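Local coordinates for protein tRNA (guanine(9)-N1)-methyltransferase (Schizosaccharomyces pombe, PDB 4JWH) that transfers a methyl group from S-adenosyl-L-methionine to N1 of guanosine 9 in cytoplasmic tRNA, leaving S-adenosyl-L-homocysteine, at residues V107-F112 with F145-G150; F258-L263 with K272-V277; R93-K98 with T137-V142. All blocks are in the same frame, centred on the assembly; numbering follows the deposited sequence.

How the contacts relate
The modelled chain starts at 93-98, enters strand 105-109, and leaves it through 107-112. After helix 118-137 it comes back: 137-142 closes contact 3 against the starting segment, and a few residues later 145-150 closes contact 1 against 107-112. Contacts 3 and 1 therefore cross, one tying the approach to the two strands, the other their exits, about 25 Å apart between centres. Contact 2 comes much later, in series with both, as a short closure between helices 254-267 and 270-277. It touches contact 3, where Arg93 packs on Leu263 and Glu276, and Ser262 on Ala138. Contact 1 lies on the other side of the chain's centre.

Contact 1 (V107-F112 with F145-G150); sequences VLDCAF and FATNFG
Val107 turns CG1, anti to the backbone N (chi1 175°), across to Thr147 OG1 at 3.3 Å, the two side chains crossing at about a right angle; CG2, the other branch, lies 4.2 Å from Phe145 CB. Leu108 pairs through both its backbone N and O: N binds Phe145 O almost straight (2.7 Å, 170° at the hydrogen), and O takes Thr147 N at 2.9 Å. This is parallel pairing between strands 105-109 and 143-147, the two strands of a beta-alpha-beta unit that crosses over through helix 118-137 in this SPOUT-type methyltransferase. Asp109 shares the face of Val107 and Thr147. One water donates to its OD1 and to Asn148 OD1, both at 2.6 Å, and accepts from Thr147 OG1, so three side chains are tied through a single oxygen. Asp109 OD2 forms a salt bridge with Lys227 and a hydrogen bond with Tyr191 OH, and the carboxylate comes near Gly212, which binds S-adenosyl-L-methionine. Past the strand, Cys110 N still reaches Thr147 O at 2.8 Å. Cys110 SG sits in the plane of the Phe149 ring, at the edge, 4.0 Å from CD2, a sulfur-aromatic contact. Ala111 finally rests CB against Asn148 OD1.

Contact 2 (F258-L263 with K272-V277); sequences FEILSL and KAFMEV
Leu263 N donates to Glu259 O at 2.9 Å, a helical bond one turn long between two residues whose side chains both start out toward 272-277. Across the gap everything is packing. Leu263 lays CB on Ala273 CB (3.9 Å) and pushes CD1 against Val277 CG2 at 3.7 Å; Glu276 CB also lies beside Leu263 CD1. Helices 254-267 and 270-277 form a helical hairpin joined by a link of two residues, their axes here 8.8 Å apart and inclined at 139°. Helix 254-267 comes soon after Lys250, Ile251 and Leu252, which bind S-adenosyl-L-methionine, and Ile260 packs on Leu252. On the hairpin side Ile260 branches two ways. CG1, anti to the carbonyl carbon (chi1 -74°), meets Val277 CB at 3.8 Å, while CG2 reaches Phe274 CE1, also at 3.8 Å. An alanine here, lacking both branches, would probably leave a gap beside Val277 and the Phe274 ring and give that ring more freedom to shift. Phe274 leaves its helix on the far side, yet its ring swings back to Ile260 and meets Tyr243. At the end away from the link, Glu259 OE2 comes to 3.7 Å from Val277 CG1, whereas its OE1 is hydrogen-bonded to Asn255 ND2.

Contact 3 (R93-K98 with T137-V142); sequences RIRLGK and TALHPV
Arg95 points CB toward 137-142, with CG anti to the backbone N (chi1 -165°). CG lies 4.0 Å from Leu139 CB. A bend at chi2 brings CD to 3.6 Å from Leu139 CD1; a second at chi3 turns NE to the backbone. The arginine and leucine side chains cross at a slant. NE and NH2 both bind Thr137 O, each at 2.9 Å, in a side-on grip on one oxygen that lies close to the guanidinium plane, and CZ between them is 3.3 Å from Thr137 O. The two nitrogens approach from the same face of the carbonyl: NE is tilted moderately from its plane, whereas NH2 stands well above it, with a C=O...N angle of 112°. This carbonyl lies near the C-terminal end of helix 118-137, which may add to the attraction for a positive group.

Leu139 carries the other half of the contact. Its CD1 pokes into the bend of 96-98 and faces three backbone oxygens in a row, Leu96 O at 3.5 Å, Gly97 O at 3.6 Å and Lys98 O at 3.2 Å. Gly97 makes that bend at a positive phi of 97°, where a CB would jam against the carbonyl oxygen of Leu96. This is surface packing, away from the cofactor site, and 93-98 also touches crystal neighbours, which may influence its course.

Within the fold, it ties the start of the ordered chain, ahead of strand 105-109, to the connection between helix 118-137 and strand 143-147. Helix 254-267 backs both: Arg93 NH1 forms a salt bridge with Glu266 and a hydrogen bond with Tyr267 OH there, and Ala138 packs on Ser262.

Contact 1 (V107-F112 with F145-G150)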
ATOM      1  N   VAL A 107       3.312   3.722   2.616  1.00 18.83           N
ATOM      2  CA  VAL A 107       2.785   3.480   3.962  1.00 18.76           C
ATOM      3  C   VAL A 107       1.560   2.565   3.931  1.00 19.11           C
ATOM      4  O   VAL A 107       0.545   2.884   3.274  1.00 18.99           O
ATOM      5  CB  VAL A 107       2.351   4.805   4.631  1.00 19.63           C
ATOM      6  CG1 VAL A 107       1.700   4.563   5.958  1.00 20.62           C
ATOM      7  CG2 VAL A 107       3.531   5.798   4.744  1.00 19.69           C
ATOM      8  N   LEU A 108       1.626   1.464   4.682  1.00 17.92           N
ATOM      9  CA  LEU A 108       0.413   0.734   5.004  1.00 18.55           C
ATOM     10  C   LEU A 108      -0.195   1.332   6.279  1.00 19.59           C
ATOM     11  O   LEU A 108       0.409   1.260   7.382  1.00 19.04           O
ATOM     12  CB  LEU A 108       0.682  -0.770   5.117  1.00 19.02           C
ATOM     13  CG  LEU A 108       1.523  -1.388   3.990  1.00 19.26           C
ATOM     14  CD1 LEU A 108       1.748  -2.879   4.180  1.00 20.89           C
ATOM     15  CD2 LEU A 108       0.970  -1.065   2.574  1.00 18.48           C
ATOM     16  N   ASP A 109      -1.363   1.970   6.114  1.00 18.40           N
ATOM     17  CA  ASP A 109      -2.045   2.628   7.216  1.00 18.83           C
ATOM     18  C   ASP A 109      -2.842   1.557   7.954  1.00 19.02           C
ATOM     19  O   ASP A 109      -3.920   1.156   7.516  1.00 17.02           O
ATOM     20  CB  ASP A 109      -2.975   3.741   6.711  1.00 18.34           C
ATOM     21  CG  ASP A 109      -3.853   4.340   7.811  1.00 19.43           C
ATOM     22  OD1 ASP A 109      -3.564   4.185   9.025  1.00 18.47           O
ATOM     23  OD2 ASP A 109      -4.823   5.027   7.451  1.00 19.86           O
ATOM     24  N   CYS A 110      -2.294   1.098   9.074  1.00 19.12           N
ATOM     25  CA  CYS A 110      -2.900  -0.011   9.785  1.00 20.46           C
ATOM     26  C   CYS A 110      -3.764   0.439  10.953  1.00 20.24           C
ATOM     27  O   CYS A 110      -3.779  -0.209  11.979  1.00 20.97           O
ATOM     28  CB  CYS A 110      -1.830  -1.010  10.267  1.00 20.18           C
ATOM     29  SG  CYS A 110      -0.817  -1.762   8.969  1.00 21.81           S
ATOM     30  N   ALA A 111      -4.513   1.515  10.773  1.00 20.90           N
ATOM     31  CA  ALA A 111      -5.370   2.063  11.819  1.00 22.09           C
ATOM     32  C   ALA A 111      -6.758   1.462  11.945  1.00 22.84           C
ATOM     33  O   ALA A 111      -7.562   1.961  12.744  1.00 23.45           O
ATOM     34  CB  ALA A 111      -5.489   3.605  11.648  1.00 22.62           C
ATOM     35  N   PHE A 112      -7.060   0.396  11.200  1.00 23.28           N
ATOM     36  CA  PHE A 112      -8.482  -0.056  11.084  1.00 23.97           C
ATOM     37  C   PHE A 112      -8.775  -1.445  11.683  1.00 24.73           C
ATOM     38  O   PHE A 112      -9.775  -2.076  11.342  1.00 23.37           O
ATOM     39  CB  PHE A 112      -8.946  -0.023   9.616  1.00 22.92           C
ATOM     40  CG  PHE A 112      -8.533   1.213   8.887  1.00 23.56           C
ATOM     41  CD1 PHE A 112      -9.213   2.422   9.090  1.00 22.77           C
ATOM     42  CD2 PHE A 112      -7.446   1.185   8.016  1.00 21.78           C
ATOM     43  CE1 PHE A 112      -8.811   3.584   8.431  1.00 24.55           C
ATOM     44  CE2 PHE A 112      -7.046   2.329   7.350  1.00 21.54           C
ATOM     45  CZ  PHE A 112      -7.727   3.537   7.558  1.00 22.29           C
ATOM     46  N   PHE A 145       6.481   1.226   5.095  1.00 21.79           N
ATOM     47  CA  PHE A 145       6.125   1.540   6.469  1.00 22.24           C
ATOM     48  C   PHE A 145       4.811   0.874   6.755  1.00 23.14           C
ATOM     49  O   PHE A 145       3.948   0.748   5.844  1.00 23.93           O
ATOM     50  CB  PHE A 145       5.991   3.055   6.719  1.00 22.12           C
ATOM     51  CG  PHE A 145       7.322   3.778   6.866  1.00 22.45           C
ATOM     52  CD1 PHE A 145       7.706   4.344   8.097  1.00 22.05           C
ATOM     53  CD2 PHE A 145       8.173   3.896   5.779  1.00 20.81           C
ATOM     54  CE1 PHE A 145       8.923   5.017   8.233  1.00 21.41           C
ATOM     55  CE2 PHE A 145       9.391   4.560   5.899  1.00 21.84           C
ATOM     56  CZ  PHE A 145       9.778   5.108   7.151  1.00 22.68           C
ATOM     57  N   ALA A 146       4.665   0.425   7.998  1.00 22.00           N
ATOM     58  CA  ALA A 146       3.363  -0.028   8.510  1.00 21.08           C
ATOM     59  C   ALA A 146       3.022   0.801   9.769  1.00 21.24           C
ATOM     60  O   ALA A 146       3.592   0.577  10.864  1.00 21.09           O
ATOM     61  CB  ALA A 146       3.408  -1.489   8.825  1.00 19.20           C
ATOM     62  N   THR A 147       2.107   1.756   9.621  1.00 20.80           N
ATOM     63  CA  THR A 147       1.830   2.716  10.701  1.00 21.53           C
ATOM     64  C   THR A 147       0.561   2.360  11.490  1.00 21.40           C
ATOM     65  O   THR A 147      -0.316   1.658  10.975  1.00 22.00           O
ATOM     66  CB  THR A 147       1.791   4.198  10.169  1.00 22.18           C
ATOM     67  OG1 THR A 147       0.781   4.330   9.154  1.00 21.19           O
ATOM     68  CG2 THR A 147       3.157   4.615   9.585  1.00 19.50           C
ATOM     69  N   ASN A 148       0.455   2.872  12.711  1.00 20.99           N
ATOM     70  CA  ASN A 148      -0.466   2.346  13.733  1.00 22.47           C
ATOM     71  C   ASN A 148      -0.388   0.825  13.795  1.00 22.62           C
ATOM     72  O   ASN A 148      -1.401   0.175  13.952  1.00 23.81           O
ATOM     73  CB  ASN A 148      -1.923   2.763  13.485  1.00 22.76           C
ATOM     74  CG  ASN A 148      -2.177   4.224  13.791  1.00 24.01           C
ATOM     75  OD1 ASN A 148      -2.250   5.046  12.888  1.00 23.11           O
ATOM     76  ND2 ASN A 148      -2.337   4.546  15.068  1.00 22.28           N
ATOM     77  N   PHE A 149       0.791   0.258  13.590  1.00 23.59           N
ATOM     78  CA  PHE A 149       0.934  -1.211  13.602  1.00 24.63           C
ATOM     79  C   PHE A 149       0.850  -1.778  15.021  1.00 25.54           C
ATOM     80  O   PHE A 149       1.635  -1.402  15.881  1.00 25.63           O
ATOM     81  CB  PHE A 149       2.213  -1.653  12.896  1.00 23.93           C
ATOM     82  CG  PHE A 149       2.264  -3.138  12.605  1.00 24.63           C
ATOM     83  CD1 PHE A 149       3.026  -3.985  13.393  1.00 25.77           C
ATOM     84  CD2 PHE A 149       1.513  -3.691  11.557  1.00 24.47           C
ATOM     85  CE1 PHE A 149       3.062  -5.369  13.133  1.00 26.94           C
ATOM     86  CE2 PHE A 149       1.534  -5.052  11.301  1.00 25.54           C
ATOM     87  CZ  PHE A 149       2.302  -5.899  12.097  1.00 26.72           C
ATOM     88  N   GLY A 150      -0.112  -2.671  15.256  1.00 26.25           N
ATOM     89  CA  GLY A 150      -0.345  -3.254  16.569  1.00 27.23           C
ATOM     90  C   GLY A 150      -1.593  -4.110  16.582  1.00 28.26           C
ATOM     91  O   GLY A 150      -2.071  -4.566  15.519  1.00 27.89           O
TER
HETATM   92  O   HOH W   1      -1.512   5.197  10.350  1.00 20.15           O
HETATM   93  O   HOH W   2      -2.769  -2.738  13.188  1.00 24.64           O

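Contact 2 (F258-L263 with K272-V277)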
ATOM      1  N   PHE A 258      -0.241  -2.268  -3.972  1.00 18.85           N
ATOM      2  CA  PHE A 258       1.219  -2.194  -3.777  1.00 18.46           C
ATOM      3  C   PHE A 258       1.984  -2.705  -4.995  1.00 19.15           C
ATOM      4  O   PHE A 258       2.910  -2.045  -5.495  1.00 19.08           O
ATOM      5  CB  PHE A 258       1.702  -2.946  -2.533  1.00 17.68           C
ATOM      6  CG  PHE A 258       3.180  -2.821  -2.332  1.00 18.41           C
ATOM      7  CD1 PHE A 258       3.695  -1.749  -1.622  1.00 17.54           C
ATOM      8  CD2 PHE A 258       4.057  -3.709  -2.943  1.00 17.98           C
ATOM      9  CE1 PHE A 258       5.096  -1.581  -1.477  1.00 16.59           C
ATOM     10  CE2 PHE A 258       5.443  -3.541  -2.827  1.00 17.46           C
ATOM     11  CZ  PHE A 258       5.948  -2.462  -2.086  1.00 17.86           C
ATOM     12  N   GLU A 259       1.621  -3.908  -5.449  1.00 18.56           N
ATOM     13  CA  GLU A 259       2.263  -4.533  -6.592  1.00 18.74           C
ATOM     14  C   GLU A 259       2.162  -3.660  -7.847  1.00 18.23           C
ATOM     15  O   GLU A 259       3.124  -3.549  -8.646  1.00 18.56           O
ATOM     16  CB  GLU A 259       1.644  -5.921  -6.841  1.00 19.00           C
ATOM     17  CG  GLU A 259       1.974  -6.969  -5.766  1.00 23.44           C
ATOM     18  CD  GLU A 259       1.006  -8.158  -5.828  1.00 29.71           C
ATOM     19  OE1 GLU A 259       1.036  -9.002  -4.925  1.00 27.52           O
ATOM     20  OE2 GLU A 259       0.169  -8.214  -6.776  1.00 33.00           O
ATOM     21  N   ILE A 260       0.994  -3.045  -8.047  1.00 16.53           N
ATOM     22  CA  ILE A 260       0.826  -2.165  -9.201  1.00 16.19           C
ATOM     23  C   ILE A 260       1.763  -0.942  -9.114  1.00 16.36           C
ATOM     24  O   ILE A 260       2.416  -0.595 -10.093  1.00 15.93           O
ATOM     25  CB  ILE A 260      -0.649  -1.751  -9.372  1.00 17.05           C
ATOM     26  CG1 ILE A 260      -1.481  -2.934  -9.941  1.00 15.23           C
ATOM     27  CG2 ILE A 260      -0.801  -0.432 -10.203  1.00 17.69           C
ATOM     28  CD1 ILE A 260      -2.959  -2.715  -9.593  1.00 15.78           C
ATOM     29  N   LEU A 261       1.831  -0.307  -7.945  1.00 16.04           N
ATOM     30  CA  LEU A 261       2.731   0.844  -7.742  1.00 16.43           C
ATOM     31  C   LEU A 261       4.162   0.456  -8.048  1.00 16.10           C
ATOM     32  O   LEU A 261       4.856   1.162  -8.772  1.00 16.75           O
ATOM     33  CB  LEU A 261       2.637   1.387  -6.319  1.00 16.65           C
ATOM     34  CG  LEU A 261       1.231   1.826  -5.873  1.00 18.56           C
ATOM     35  CD1 LEU A 261       1.304   2.241  -4.386  1.00 20.47           C
ATOM     36  CD2 LEU A 261       0.764   3.003  -6.746  1.00 19.34           C
ATOM     37  N   SER A 262       4.588  -0.672  -7.510  1.00 16.54           N
ATOM     38  CA  SER A 262       5.949  -1.144  -7.634  1.00 17.39           C
ATOM     39  C   SER A 262       6.289  -1.436  -9.097  1.00 18.48           C
ATOM     40  O   SER A 262       7.379  -1.085  -9.592  1.00 17.46           O
ATOM     41  CB  SER A 262       6.113  -2.389  -6.745  1.00 18.49           C
ATOM     42  OG  SER A 262       7.443  -2.880  -6.759  1.00 18.55           O
ATOM     43  N   LEU A 263       5.333  -2.024  -9.813  1.00 18.72           N
ATOM     44  CA  LEU A 263       5.537  -2.298 -11.228  1.00 19.97           C
ATOM     45  C   LEU A 263       5.556  -1.030 -12.083  1.00 19.93           C
ATOM     46  O   LEU A 263       6.243  -0.955 -13.115  1.00 19.78           O
ATOM     47  CB  LEU A 263       4.530  -3.322 -11.740  1.00 20.12           C
ATOM     48  CG  LEU A 263       4.852  -4.755 -11.250  1.00 23.09           C
ATOM     49  CD1 LEU A 263       3.761  -5.770 -11.660  1.00 22.76           C
ATOM     50  CD2 LEU A 263       6.189  -5.234 -11.712  1.00 21.17           C
ATOM     51  N   LYS A 272       0.863  -1.929 -18.473  1.00 27.44           N
ATOM     52  CA  LYS A 272       1.648  -3.124 -18.234  1.00 27.72           C
ATOM     53  C   LYS A 272       1.476  -3.616 -16.806  1.00 27.10           C
ATOM     54  O   LYS A 272       1.393  -4.816 -16.576  1.00 26.81           O
ATOM     55  CB  LYS A 272       3.122  -2.906 -18.530  1.00 27.84           C
ATOM     56  CG  LYS A 272       3.820  -4.215 -18.813  1.00 32.17           C
ATOM     57  CD  LYS A 272       5.189  -4.007 -19.385  1.00 34.91           C
ATOM     58  CE  LYS A 272       5.899  -5.355 -19.482  1.00 36.85           C
ATOM     59  NZ  LYS A 272       7.273  -5.183 -20.037  1.00 38.19           N
ATOM     60  N   ALA A 273       1.463  -2.684 -15.854  1.00 26.23           N
ATOM     61  CA  ALA A 273       1.348  -3.008 -14.436  1.00 25.40           C
ATOM     62  C   ALA A 273      -0.016  -3.674 -14.185  1.00 26.09           C
ATOM     63  O   ALA A 273      -0.098  -4.737 -13.543  1.00 25.11           O
ATOM     64  CB  ALA A 273       1.505  -1.744 -13.612  1.00 25.29           C
ATOM     65  N   PHE A 274      -1.078  -3.068 -14.723  1.00 25.64           N
ATOM     66  CA  PHE A 274      -2.403  -3.672 -14.640  1.00 27.09           C
ATOM     67  C   PHE A 274      -2.424  -5.064 -15.312  1.00 27.00           C
ATOM     68  O   PHE A 274      -2.954  -6.012 -14.759  1.00 27.00           O
ATOM     69  CB  PHE A 274      -3.478  -2.775 -15.292  1.00 27.18           C
ATOM     70  CG  PHE A 274      -3.623  -1.426 -14.661  1.00 28.91           C
ATOM     71  CD1 PHE A 274      -3.509  -1.258 -13.295  1.00 29.40           C
ATOM     72  CD2 PHE A 274      -3.927  -0.306 -15.449  1.00 31.80           C
ATOM     73  CE1 PHE A 274      -3.678  -0.002 -12.718  1.00 29.95           C
ATOM     74  CE2 PHE A 274      -4.099   0.948 -14.874  1.00 31.53           C
ATOM     75  CZ  PHE A 274      -3.969   1.094 -13.501  1.00 30.51           C
ATOM     76  N   MET A 275      -1.836  -5.171 -16.500  1.00 27.94           N
ATOM     77  CA  MET A 275      -1.836  -6.437 -17.253  1.00 29.05           C
ATOM     78  C   MET A 275      -1.173  -7.566 -16.476  1.00 29.78           C
ATOM     79  O   MET A 275      -1.598  -8.730 -16.532  1.00 29.46           O
ATOM     80  CB  MET A 275      -1.237  -6.250 -18.646  1.00 29.53           C
ATOM     81  CG  MET A 275      -2.144  -5.406 -19.552  1.00 31.72           C
ATOM     82  SD  MET A 275      -1.488  -5.139 -21.210  0.60 37.67           S
ATOM     83  CE  MET A 275      -2.057  -6.642 -22.027  0.77 36.90           C
ATOM     84  N   GLU A 276      -0.173  -7.202 -15.689  1.00 29.43           N
ATOM     85  CA  GLU A 276       0.550  -8.165 -14.888  1.00 30.34           C
ATOM     86  C   GLU A 276      -0.197  -8.533 -13.602  1.00 29.27           C
ATOM     87  O   GLU A 276      -0.221  -9.686 -13.199  1.00 28.64           O
ATOM     88  CB  GLU A 276       1.955  -7.622 -14.583  1.00 30.19           C
ATOM     89  CG  GLU A 276       2.984  -8.688 -14.272  1.00 36.28           C
ATOM     90  CD  GLU A 276       3.231  -9.637 -15.440  1.00 41.34           C
ATOM     91  OE1 GLU A 276       3.529  -9.166 -16.573  1.00 43.59           O
ATOM     92  OE2 GLU A 276       3.123 -10.867 -15.212  1.00 44.46           O
ATOM     93  N   VAL A 277      -0.829  -7.561 -12.962  1.00 28.21           N
ATOM     94  CA  VAL A 277      -1.412  -7.832 -11.650  1.00 27.53           C
ATOM     95  C   VAL A 277      -2.871  -8.237 -11.776  1.00 27.61           C
ATOM     96  O   VAL A 277      -3.355  -9.077 -11.039  1.00 27.66           O
ATOM     97  CB  VAL A 277      -1.235  -6.621 -10.715  1.00 27.19           C
ATOM     98  CG1 VAL A 277      -1.977  -6.798  -9.426  1.00 25.80           C
ATOM     99  CG2 VAL A 277       0.260  -6.372 -10.476  1.00 27.63           C
TER

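Contact 3 (R93-K98 with T137-V142)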
ATOM      1  N   ARG A  93       6.487 -13.463 -14.312  1.00 28.96           N
ATOM      2  CA  ARG A  93       7.095 -12.125 -14.522  1.00 29.66           C
ATOM      3  C   ARG A  93       8.600 -12.208 -14.370  1.00 29.78           C
ATOM      4  O   ARG A  93       9.129 -12.764 -13.396  1.00 29.18           O
ATOM      5  CB  ARG A  93       6.523 -11.109 -13.514  1.00 30.09           C
ATOM      6  CG  ARG A  93       6.757  -9.658 -13.911  1.00 31.47           C
ATOM      7  CD  ARG A  93       6.347  -8.692 -12.783  1.00 34.81           C
ATOM      8  NE  ARG A  93       7.438  -8.468 -11.821  1.00 37.91           N
ATOM      9  CZ  ARG A  93       8.537  -7.742 -12.049  1.00 39.17           C
ATOM     10  NH1 ARG A  93       8.729  -7.135 -13.222  1.00 39.10           N
ATOM     11  NH2 ARG A  93       9.447  -7.614 -11.090  1.00 39.83           N
ATOM     12  N   ILE A  94       9.300 -11.669 -15.352  1.00 30.51           N
ATOM     13  CA  ILE A  94      10.735 -11.680 -15.294  1.00 31.83           C
ATOM     14  C   ILE A  94      11.227 -10.248 -15.092  1.00 32.02           C
ATOM     15  O   ILE A  94      10.678  -9.321 -15.668  1.00 31.75           O
ATOM     16  CB  ILE A  94      11.362 -12.381 -16.518  1.00 32.39           C
ATOM     17  CG1 ILE A  94      12.873 -12.440 -16.375  1.00 33.77           C
ATOM     18  CG2 ILE A  94      11.042 -11.653 -17.838  1.00 33.89           C
ATOM     19  CD1 ILE A  94      13.498 -13.222 -17.472  1.00 39.37           C
ATOM     20  N   ARG A  95      12.233 -10.083 -14.234  1.00 32.38           N
ATOM     21  CA  ARG A  95      12.818  -8.783 -13.970  1.00 32.57           C
ATOM     22  C   ARG A  95      14.145  -8.616 -14.717  1.00 33.10           C
ATOM     23  O   ARG A  95      15.052  -9.447 -14.594  1.00 32.05           O
ATOM     24  CB  ARG A  95      13.032  -8.604 -12.471  1.00 32.43           C
ATOM     25  CG  ARG A  95      13.288  -7.171 -12.052  1.00 33.42           C
ATOM     26  CD  ARG A  95      14.559  -7.097 -11.254  1.00 36.39           C
ATOM     27  NE  ARG A  95      14.391  -7.709  -9.966  1.00 37.22           N
ATOM     28  CZ  ARG A  95      15.330  -8.376  -9.304  1.00 35.98           C
ATOM     29  NH1 ARG A  95      16.543  -8.539  -9.808  1.00 36.19           N
ATOM     30  NH2 ARG A  95      15.027  -8.895  -8.129  1.00 34.35           N
ATOM     31  N   LEU A  96      14.260  -7.516 -15.468  1.00 33.77           N
ATOM     32  CA  LEU A  96      15.466  -7.222 -16.253  1.00 35.06           C
ATOM     33  C   LEU A  96      16.220  -6.029 -15.686  1.00 34.81           C
ATOM     34  O   LEU A  96      15.631  -4.998 -15.368  1.00 34.69           O
ATOM     35  CB  LEU A  96      15.126  -6.906 -17.725  1.00 35.58           C
ATOM     36  CG  LEU A  96      13.919  -7.500 -18.464  1.00 38.36           C
ATOM     37  CD1 LEU A  96      13.652  -6.652 -19.712  1.00 40.98           C
ATOM     38  CD2 LEU A  96      14.128  -8.957 -18.847  1.00 39.60           C
ATOM     39  N   GLY A  97      17.532  -6.165 -15.567  1.00 35.13           N
ATOM     40  CA  GLY A  97      18.360  -5.001 -15.312  1.00 34.74           C
ATOM     41  C   GLY A  97      18.725  -4.752 -13.871  1.00 34.20           C
ATOM     42  O   GLY A  97      18.536  -5.603 -13.014  1.00 33.90           O
ATOM     43  N   LYS A  98      19.280  -3.574 -13.616  1.00 34.33           N
ATOM     44  CA  LYS A  98      19.979  -3.332 -12.354  1.00 34.34           C
ATOM     45  C   LYS A  98      19.006  -2.872 -11.270  1.00 32.98           C
ATOM     46  O   LYS A  98      18.180  -2.025 -11.528  1.00 32.26           O
ATOM     47  CB  LYS A  98      21.065  -2.284 -12.564  1.00 34.69           C
ATOM     48  CG  LYS A  98      21.687  -1.711 -11.273  1.00 36.36           C
ATOM     49  CD  LYS A  98      22.443  -0.413 -11.592  1.00 41.00           C
ATOM     50  CE  LYS A  98      23.053   0.230 -10.334  1.00 42.85           C
ATOM     51  NZ  LYS A  98      23.852  -0.730  -9.544  1.00 42.25           N
ATOM     52  N   THR A 137      11.847  -8.215  -4.317  1.00 23.09           N
ATOM     53  CA  THR A 137      12.253  -8.640  -5.645  1.00 23.67           C
ATOM     54  C   THR A 137      12.096  -7.504  -6.666  1.00 24.16           C
ATOM     55  O   THR A 137      12.406  -7.683  -7.849  1.00 25.11           O
ATOM     56  CB  THR A 137      11.440  -9.886  -6.129  1.00 23.90           C
ATOM     57  OG1 THR A 137      10.038  -9.591  -6.115  1.00 23.57           O
ATOM     58  CG2 THR A 137      11.717 -11.107  -5.271  1.00 24.03           C
ATOM     59  N   ALA A 138      11.611  -6.340  -6.217  1.00 23.41           N
ATOM     60  CA  ALA A 138      11.277  -5.257  -7.137  1.00 22.68           C
ATOM     61  C   ALA A 138      12.546  -4.679  -7.778  1.00 22.92           C
ATOM     62  O   ALA A 138      13.622  -4.676  -7.153  1.00 23.04           O
ATOM     63  CB  ALA A 138      10.524  -4.165  -6.408  1.00 22.37           C
ATOM     64  N   LEU A 139      12.431  -4.193  -9.002  1.00 21.92           N
ATOM     65  CA  LEU A 139      13.559  -3.526  -9.638  1.00 23.20           C
ATOM     66  C   LEU A 139      13.932  -2.246  -8.861  1.00 23.01           C
ATOM     67  O   LEU A 139      15.113  -1.904  -8.747  1.00 23.72           O
ATOM     68  CB  LEU A 139      13.275  -3.231 -11.116  1.00 23.26           C
ATOM     69  CG  LEU A 139      14.445  -2.680 -11.955  1.00 24.38           C
ATOM     70  CD1 LEU A 139      15.540  -3.754 -12.098  1.00 25.27           C
ATOM     71  CD2 LEU A 139      14.015  -2.146 -13.324  1.00 22.98           C
ATOM     72  N   HIS A 140      12.928  -1.573  -8.296  1.00 22.73           N
ATOM     73  CA  HIS A 140      13.139  -0.394  -7.456  1.00 22.53           C
ATOM     74  C   HIS A 140      12.461  -0.511  -6.095  1.00 21.94           C
ATOM     75  O   HIS A 140      11.369   0.005  -5.911  1.00 22.21           O
ATOM     76  CB  HIS A 140      12.644   0.882  -8.177  1.00 22.91           C
ATOM     77  CG  HIS A 140      13.205   1.043  -9.550  1.00 24.07           C
ATOM     78  ND1 HIS A 140      14.535   1.338  -9.778  1.00 26.63           N
ATOM     79  CD2 HIS A 140      12.639   0.893 -10.767  1.00 25.99           C
ATOM     80  CE1 HIS A 140      14.749   1.392 -11.079  1.00 25.65           C
ATOM     81  NE2 HIS A 140      13.615   1.132 -11.698  1.00 26.26           N
ATOM     82  N   PRO A 141      13.103  -1.186  -5.127  1.00 22.17           N
ATOM     83  CA  PRO A 141      12.446  -1.303  -3.842  1.00 22.43           C
ATOM     84  C   PRO A 141      12.264   0.065  -3.211  1.00 22.81           C
ATOM     85  O   PRO A 141      13.093   0.936  -3.396  1.00 22.64           O
ATOM     86  CB  PRO A 141      13.427  -2.119  -2.986  1.00 22.70           C
ATOM     87  CG  PRO A 141      14.551  -2.477  -3.849  1.00 22.45           C
ATOM     88  CD  PRO A 141      14.340  -1.983  -5.221  1.00 21.21           C
ATOM     89  N   VAL A 142      11.184   0.219  -2.456  1.00 21.81           N
ATOM     90  CA  VAL A 142      10.930   1.432  -1.720  1.00 22.06           C
ATOM     91  C   VAL A 142      11.147   1.175  -0.251  1.00 21.78           C
ATOM     92  O   VAL A 142      11.431   0.029   0.140  1.00 21.57           O
ATOM     93  CB  VAL A 142       9.463   1.907  -1.947  1.00 21.12           C
ATOM     94  CG1 VAL A 142       9.255   2.194  -3.409  1.00 22.48           C
ATOM     95  CG2 VAL A 142       8.458   0.859  -1.464  1.00 22.39           C
TER